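PDB 1KUT: phosphoribosylaminoimidazole-succinocarboxamide synthase from Thermotoga maritima, which catalyses the ATP-dependent joining of L-aspartate to a carboxylated aminoimidazole ribonucleotide, forming SAICAR in de novo purine biosynthesis. Local coordinates for residues L88-A91 against G92-R96; A136-K139 against Q140-M144; R218-L221 against E222-S226. All coordinates share one frame; numbering follows the deposited sequence.

Contact 1: L88-A91 against G92-R96; sequences LKKA and GSFVR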
loop_
_atom_site.group_PDB
_atom_site.type_symbol
_atom_site.label_atom_id
_atom_site.label_comp_id
_atom_site.label_asym_id
_atom_site.label_seq_id
_atom_site.Cartn_x
_atom_site.Cartn_y
_atom_site.Cartn_z
ATOM N N LEU B 88 7.014 -14.063 -5.400
ATOM C CA LEU B 88 6.625 -15.341 -5.954
ATOM C C LEU B 88 6.318 -16.255 -4.777
ATOM O O LEU B 88 5.519 -17.185 -4.887
ATOM C CB LEU B 88 7.778 -15.926 -6.777
ATOM C CG LEU B 88 7.724 -15.820 -8.305
ATOM C CD1 LEU B 88 7.198 -14.486 -8.723
ATOM C CD2 LEU B 88 9.112 -16.055 -8.873
ATOM N N LYS B 89 6.966 -15.985 -3.652
ATOM C CA LYS B 89 6.773 -16.771 -2.446
ATOM C C LYS B 89 6.674 -15.838 -1.258
ATOM O O LYS B 89 7.264 -14.757 -1.259
ATOM C CB LYS B 89 7.930 -17.743 -2.233
ATOM C CG LYS B 89 8.091 -18.792 -3.333
ATOM C CD LYS B 89 9.059 -19.886 -2.911
ATOM C CE LYS B 89 9.343 -20.865 -4.053
ATOM N NZ LYS B 89 8.109 -21.418 -4.680
ATOM N N LYS B 90 5.924 -16.262 -0.248
ATOM C CA LYS B 90 5.725 -15.456 0.950
ATOM C C LYS B 90 7.005 -15.352 1.756
ATOM O O LYS B 90 7.540 -16.361 2.205
ATOM C CB LYS B 90 4.638 -16.073 1.837
ATOM C CG LYS B 90 3.272 -16.224 1.198
ATOM C CD LYS B 90 2.313 -16.876 2.196
ATOM C CE LYS B 90 0.940 -17.169 1.590
ATOM N NZ LYS B 90 0.113 -18.047 2.490
ATOM N N ALA B 91 7.482 -14.131 1.965
ATOM C CA ALA B 91 8.698 -13.923 2.731
ATOM C C ALA B 91 8.872 -12.479 3.175
ATOM O O ALA B 91 8.247 -11.566 2.630
ATOM C CB ALA B 91 9.882 -14.348 1.912
ATOM N N GLY B 92 9.720 -12.282 4.182
ATOM C CA GLY B 92 10.001 -10.943 4.684
ATOM C C GLY B 92 8.866 -10.111 5.263
ATOM O O GLY B 92 8.105 -10.570 6.121
ATOM N N SER B 93 8.771 -8.867 4.799
ATOM C CA SER B 93 7.752 -7.945 5.264
ATOM C C SER B 93 6.374 -8.450 4.864
ATOM O O SER B 93 5.351 -7.962 5.367
ATOM C CB SER B 93 7.973 -6.574 4.645
ATOM O OG SER B 93 7.673 -6.608 3.258
ATOM N N PHE B 94 6.335 -9.421 3.955
ATOM C CA PHE B 94 5.046 -9.940 3.531
ATOM C C PHE B 94 4.442 -10.823 4.605
ATOM O O PHE B 94 3.237 -10.792 4.819
ATOM C CB PHE B 94 5.146 -10.732 2.229
ATOM C CG PHE B 94 3.796 -11.149 1.679
ATOM C CD1 PHE B 94 3.073 -10.294 0.852
ATOM C CD2 PHE B 94 3.229 -12.376 2.037
ATOM C CE1 PHE B 94 1.810 -10.654 0.393
ATOM C CE2 PHE B 94 1.967 -12.744 1.586
ATOM C CZ PHE B 94 1.255 -11.888 0.764
ATOM N N VAL B 95 5.261 -11.627 5.271
ATOM C CA VAL B 95 4.729 -12.483 6.322
ATOM C C VAL B 95 4.442 -11.657 7.574
ATOM O O VAL B 95 3.492 -11.922 8.308
ATOM C CB VAL B 95 5.691 -13.644 6.650
ATOM C CG1 VAL B 95 5.674 -14.659 5.509
ATOM C CG2 VAL B 95 7.109 -13.119 6.856
ATOM N N ARG B 96 5.244 -10.621 7.796
ATOM C CA ARG B 96 5.040 -9.771 8.958
ATOM C C ARG B 96 3.794 -8.888 8.842
ATOM O O ARG B 96 3.299 -8.371 9.841
ATOM C CB ARG B 96 6.277 -8.897 9.190
ATOM C CG ARG B 96 7.563 -9.709 9.395
ATOM C CD ARG B 96 8.635 -8.873 10.063
ATOM N NE ARG B 96 9.050 -7.739 9.243
ATOM C CZ ARG B 96 9.887 -7.813 8.210
ATOM N NH1 ARG B 96 10.423 -8.978 7.851
ATOM N NH2 ARG B 96 10.185 -6.711 7.528
#
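K90 lays the aliphatic part of its side chain against the ring of F94, four residues further on. Its CG comes within 3.7 Å of F94 CE2, and its CB lies 4.0 Å from F94 CD2. The lysine chain passes the ring obliquely. F94 reaches back this far because its CG stands anti to the backbone N (chi1 -173°), which directs the ring back toward the K90 side chain. The ammonium group takes no part in this packing: K90 is extended beyond CG and carries NZ to a salt bridge with E104. K90 also meets V95, whose CG1 sits 4.1 Å from K90 CB and adds a second apolar neighbour to the base of the lysine.

At A91 the contact passes to the backbone. A91 O accepts the N-H of F94 at 3.2 Å, with the donor well above the carbonyl plane. This bond closes a tight turn whose two middle residues are G92 (phi 61°, psi -131°) and S93, the backbone shape of a type II' beta turn. F94 CB packs against the same A91 O at 3.2 Å, so the amide and the first side-chain carbon of F94 both lie close to one oxygen. V95 CG1 comes to 4.0 Å from A91 N.

The turn leads from the end of strand 78-87 into the short helix 93-98. Before it, K89 forms a salt bridge with D105, and L88 lies on T152 and K156 of helix 138-160. A91 packs on W167 and D168 of strand 164-175, while F94 touches L110 of strand 105-115 and stacks edge-to-face with Y98.

Contact 2: A136-K139 against Q140-M144; sequences ATKK and QAEKM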
loop_
_atom_site.group_PDB
_atom_site.type_symbol
_atom_site.label_atom_id
_atom_site.label_comp_id
_atom_site.label_asym_id
_atom_site.label_seq_id
_atom_site.Cartn_x
_atom_site.Cartn_y
_atom_site.Cartn_z
ATOM N N ALA B 136 3.968 8.931 -10.909
ATOM C CA ALA B 136 3.847 8.212 -12.169
ATOM C C ALA B 136 2.392 8.221 -12.646
ATOM O O ALA B 136 1.472 8.437 -11.861
ATOM C CB ALA B 136 4.317 6.785 -11.983
ATOM N N THR B 137 2.187 7.976 -13.934
ATOM C CA THR B 137 0.844 7.946 -14.481
ATOM C C THR B 137 0.331 6.522 -14.440
ATOM O O THR B 137 1.105 5.570 -14.301
ATOM C CB THR B 137 0.806 8.428 -15.939
ATOM O OG1 THR B 137 1.269 7.377 -16.800
ATOM C CG2 THR B 137 1.692 9.659 -16.104
ATOM N N LYS B 138 -0.979 6.379 -14.564
ATOM C CA LYS B 138 -1.600 5.072 -14.541
ATOM C C LYS B 138 -0.973 4.176 -15.620
ATOM O O LYS B 138 -0.844 2.960 -15.434
ATOM C CB LYS B 138 -3.102 5.235 -14.773
ATOM C CG LYS B 138 -3.976 4.309 -13.963
ATOM C CD LYS B 138 -3.839 2.881 -14.422
ATOM C CE LYS B 138 -5.157 2.148 -14.225
ATOM N NZ LYS B 138 -6.278 2.903 -14.883
ATOM N N LYS B 139 -0.567 4.783 -16.733
ATOM C CA LYS B 139 0.036 4.039 -17.842
ATOM C C LYS B 139 1.461 3.602 -17.526
ATOM O O LYS B 139 1.845 2.466 -17.792
ATOM C CB LYS B 139 0.045 4.881 -19.128
ATOM C CG LYS B 139 0.795 4.226 -20.296
ATOM C CD LYS B 139 0.899 5.181 -21.488
ATOM C CE LYS B 139 1.865 4.677 -22.571
ATOM N NZ LYS B 139 1.392 3.435 -23.253
ATOM N N GLN B 140 2.245 4.518 -16.974
ATOM C CA GLN B 140 3.617 4.206 -16.619
ATOM C C GLN B 140 3.615 3.133 -15.534
ATOM O O GLN B 140 4.342 2.147 -15.622
ATOM C CB GLN B 140 4.319 5.464 -16.119
ATOM C CG GLN B 140 4.146 6.652 -17.052
ATOM C CD GLN B 140 4.923 7.859 -16.597
ATOM O OE1 GLN B 140 4.804 8.294 -15.451
ATOM N NE2 GLN B 140 5.731 8.413 -17.495
ATOM N N ALA B 141 2.777 3.329 -14.519
ATOM C CA ALA B 141 2.675 2.382 -13.421
ATOM C C ALA B 141 2.374 0.994 -13.947
ATOM O O ALA B 141 3.010 0.017 -13.538
ATOM C CB ALA B 141 1.589 2.816 -12.455
ATOM N N GLU B 142 1.408 0.904 -14.856
ATOM C CA GLU B 142 1.019 -0.385 -15.425
ATOM C C GLU B 142 2.139 -0.990 -16.271
ATOM O O GLU B 142 2.270 -2.211 -16.353
ATOM C CB GLU B 142 -0.254 -0.236 -16.258
ATOM C CG GLU B 142 -1.203 -1.432 -16.176
ATOM C CD GLU B 142 -1.643 -1.746 -14.744
ATOM O OE1 GLU B 142 -1.659 -0.813 -13.909
ATOM O OE2 GLU B 142 -1.988 -2.921 -14.452
ATOM N N LYS B 143 2.941 -0.146 -16.905
ATOM C CA LYS B 143 4.067 -0.633 -17.695
ATOM C C LYS B 143 5.070 -1.262 -16.722
ATOM O O LYS B 143 5.507 -2.403 -16.911
ATOM C CB LYS B 143 4.743 0.520 -18.441
ATOM C CG LYS B 143 4.007 0.947 -19.707
ATOM C CD LYS B 143 4.729 2.057 -20.454
ATOM C CE LYS B 143 4.100 2.267 -21.827
ATOM N NZ LYS B 143 4.658 3.455 -22.538
HETATM N N MSE B 144 5.416 -0.507 -15.681
HETATM C CA MSE B 144 6.355 -0.970 -14.666
HETATM C C MSE B 144 5.925 -2.284 -14.075
HETATM O O MSE B 144 6.762 -3.120 -13.779
HETATM C CB MSE B 144 6.510 0.062 -13.546
HETATM C CG MSE B 144 7.317 1.231 -13.967
HETATM SE SE MSE B 144 7.709 2.294 -12.453
HETATM C CE MSE B 144 6.136 3.472 -12.488
#
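The carboxamide of Q140 folds back over T137 at the start of the helix. CG2 of T137 stands above the plane of this amide, 3.5 Å from Q140 OE1. The same oxygen accepts the backbone N-H of T137 at 3.0 Å (155° at the hydrogen), the donor being moderately tilted from the carbonyl plane. A136 CA also approaches it, 3.4 Å from Q140 OE1.

The return bond runs from Q140 N to T137 OG1, 3.0 Å long and nearly straight at 169°. The two reciprocal bonds make a capping box, with T137 as the N-cap. OG1 can reach into the first turn because it lies between the backbone N and the carbonyl carbon of T137 (chi1 78°); there it also takes a weak bond from K139 N. One hydroxyl thus caps two amides of the first turn, Q140 N firmly and K139 N weakly. The regular backbone pattern begins beside the box, A141 N binding T137 O at 2.8 Å.

On another side of the helix K139 and K143 send their chains outward, inclined to each other. K143 is extended and K139 bends at its last torsion, bringing K139 NZ and K143 NZ to 3.3 Å. Two ammonium groups this close would probably repel, so the placing of these lysine ends is best taken with caution. Apolar packing is found at A136, whose CB touches CE of M144, a selenomethionine, at 3.8 Å.

This is the first part of helix 138-160. K138 N is held by E131 of helix 127-132, and A141 lies on V127 and L130 of that helix. A136, Q140 and M144 pack on F80 of strand 78-87, while M144 continues to F173 of strand 164-175 and V181 of strand 181-183.

Contact 3: R218-L221 against E222-S226; sequences REVL and ELCRS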
loop_
_atom_site.group_PDB
_atom_site.type_symbol
_atom_site.label_atom_id
_atom_site.label_comp_id
_atom_site.label_asym_id
_atom_site.label_seq_id
_atom_site.Cartn_x
_atom_site.Cartn_y
_atom_site.Cartn_z
ATOM N N ARG B 218 29.251 -14.987 -3.739
ATOM C CA ARG B 218 30.175 -15.738 -4.568
ATOM C C ARG B 218 29.416 -16.855 -5.264
ATOM O O ARG B 218 29.579 -17.062 -6.468
ATOM C CB ARG B 218 31.321 -16.313 -3.727
ATOM C CG ARG B 218 32.283 -15.262 -3.154
ATOM C CD ARG B 218 33.565 -15.910 -2.630
ATOM N NE ARG B 218 33.275 -17.015 -1.715
ATOM C CZ ARG B 218 33.186 -16.910 -0.387
ATOM N NH1 ARG B 218 33.376 -15.741 0.217
ATOM N NH2 ARG B 218 32.885 -17.985 0.338
ATOM N N GLU B 219 28.574 -17.564 -4.509
ATOM C CA GLU B 219 27.786 -18.664 -5.066
ATOM C C GLU B 219 26.841 -18.182 -6.169
ATOM O O GLU B 219 26.750 -18.800 -7.230
ATOM C CB GLU B 219 27.003 -19.383 -3.949
ATOM C CG GLU B 219 27.874 -20.310 -3.081
ATOM C CD GLU B 219 27.101 -21.033 -1.971
ATOM O OE1 GLU B 219 27.734 -21.788 -1.193
ATOM O OE2 GLU B 219 25.868 -20.850 -1.869
ATOM N N VAL B 220 26.135 -17.080 -5.926
ATOM C CA VAL B 220 25.233 -16.538 -6.955
ATOM C C VAL B 220 26.010 -16.227 -8.239
ATOM O O VAL B 220 25.623 -16.658 -9.330
ATOM C CB VAL B 220 24.524 -15.243 -6.481
ATOM C CG1 VAL B 220 23.751 -14.614 -7.637
ATOM C CG2 VAL B 220 23.576 -15.567 -5.345
ATOM N N LEU B 221 27.110 -15.493 -8.114
ATOM C CA LEU B 221 27.910 -15.163 -9.287
ATOM C C LEU B 221 28.309 -16.406 -10.082
ATOM O O LEU B 221 28.001 -16.501 -11.276
ATOM C CB LEU B 221 29.177 -14.388 -8.897
ATOM C CG LEU B 221 30.070 -13.966 -10.078
ATOM C CD1 LEU B 221 29.250 -13.187 -11.102
ATOM C CD2 LEU B 221 31.241 -13.110 -9.581
ATOM N N GLU B 222 28.981 -17.357 -9.426
ATOM C CA GLU B 222 29.424 -18.582 -10.104
ATOM C C GLU B 222 28.248 -19.211 -10.826
ATOM O O GLU B 222 28.355 -19.693 -11.948
ATOM C CB GLU B 222 29.986 -19.584 -9.100
ATOM C CG GLU B 222 30.993 -18.986 -8.122
ATOM C CD GLU B 222 31.529 -20.015 -7.115
ATOM O OE1 GLU B 222 30.706 -20.693 -6.439
ATOM O OE2 GLU B 222 32.774 -20.136 -7.004
ATOM N N LEU B 223 27.113 -19.204 -10.154
ATOM C CA LEU B 223 25.889 -19.749 -10.708
ATOM C C LEU B 223 25.530 -19.016 -12.004
ATOM O O LEU B 223 25.279 -19.641 -13.030
ATOM C CB LEU B 223 24.785 -19.601 -9.668
ATOM C CG LEU B 223 23.379 -20.056 -10.011
ATOM C CD1 LEU B 223 22.613 -20.252 -8.725
ATOM C CD2 LEU B 223 22.707 -19.018 -10.886
ATOM N N CYS B 224 25.522 -17.685 -11.959
ATOM C CA CYS B 224 25.198 -16.902 -13.141
ATOM C C CYS B 224 26.215 -17.114 -14.255
ATOM O O CYS B 224 25.848 -17.191 -15.429
ATOM C CB CYS B 224 25.088 -15.418 -12.776
ATOM S SG CYS B 224 23.613 -15.045 -11.765
ATOM N N ARG B 225 27.491 -17.206 -13.897
ATOM C CA ARG B 225 28.534 -17.437 -14.896
ATOM C C ARG B 225 28.280 -18.778 -15.584
ATOM O O ARG B 225 28.336 -18.895 -16.816
ATOM C CB ARG B 225 29.912 -17.465 -14.234
ATOM C CG ARG B 225 30.450 -16.096 -13.847
ATOM C CD ARG B 225 31.795 -16.212 -13.142
ATOM N NE ARG B 225 32.418 -14.910 -12.914
ATOM C CZ ARG B 225 33.521 -14.728 -12.194
ATOM N NH1 ARG B 225 34.114 -15.767 -11.627
ATOM N NH2 ARG B 225 34.044 -13.514 -12.049
ATOM N N SER B 226 27.985 -19.788 -14.774
ATOM C CA SER B 226 27.733 -21.137 -15.279
ATOM C C SER B 226 26.602 -21.189 -16.297
ATOM O O SER B 226 26.780 -21.665 -17.427
ATOM C CB SER B 226 27.409 -22.073 -14.116
ATOM O OG SER B 226 27.461 -23.415 -14.540
#
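L221 sets a methyl group over the guanidinium of R225, one turn on in the alpha helix 214-229. CD2 of L221 lies 3.6 Å above the plane of the R225 guanidinium, displaced toward its rim, and 3.8 Å from R225 CZ. The two chains are inclined to each other rather than side by side: R225 is extended from CG to NE and climbs past the leucine, whose CG stands anti to its own backbone N (chi1 -179°). L221 CG is also 3.8 Å from R225 NE. The leucine therefore supports one face of the guanidinium, while R225 NE makes a salt bridge with E45 of helix 39-55, apolar and ionic contacts which together probably limit how the group can turn.

A quarter turn round the helix from L221, V220 and C224 are buried. V220 CG1 meets C224 SG at 4.2 Å, an ordinary apolar touch. C224 continues onto L50 of helix 39-55 and F159 of helix 138-160, and L223 packs on F159 as well; L221 itself rests on E45 and T46. The acidic and basic ends turn to partners beyond the segment: E219 to R208 and R218 to D212.

Four consecutive backbone bonds, from E222 N to R225 N, hold the turn in register. The first is almost linear, with 177° at the hydrogen between E222 N and R218 O, 3.0 Å apart. Beside it the side chain of E222 leans back along the helix, and its CG presses to 2.9 Å from R218 O.

No contact touches another; contacts 2 and 3 lie on opposite sides of the chain's centre, about 33 Å apart between centres. Contact 1, a turn from strand to helix, has no exposed residue among those that touch. Contact 2, a helix start, sets exposed T137, K138 and K139 beside buried A136, A141 and M144; contact 3, inside a helix, buries V220, L221, L223 and C224 while E222 and R225 are exposed. The chemistry follows: lysine methylenes on an aromatic ring, a reciprocal side-chain cap, regular backbone bonds with a leucine over a guanidinium. Helix 138-160 is common ground: it contains the second contact and packs on L88 and, through F159, on C224. Contact 1 alone comes near the second subunit.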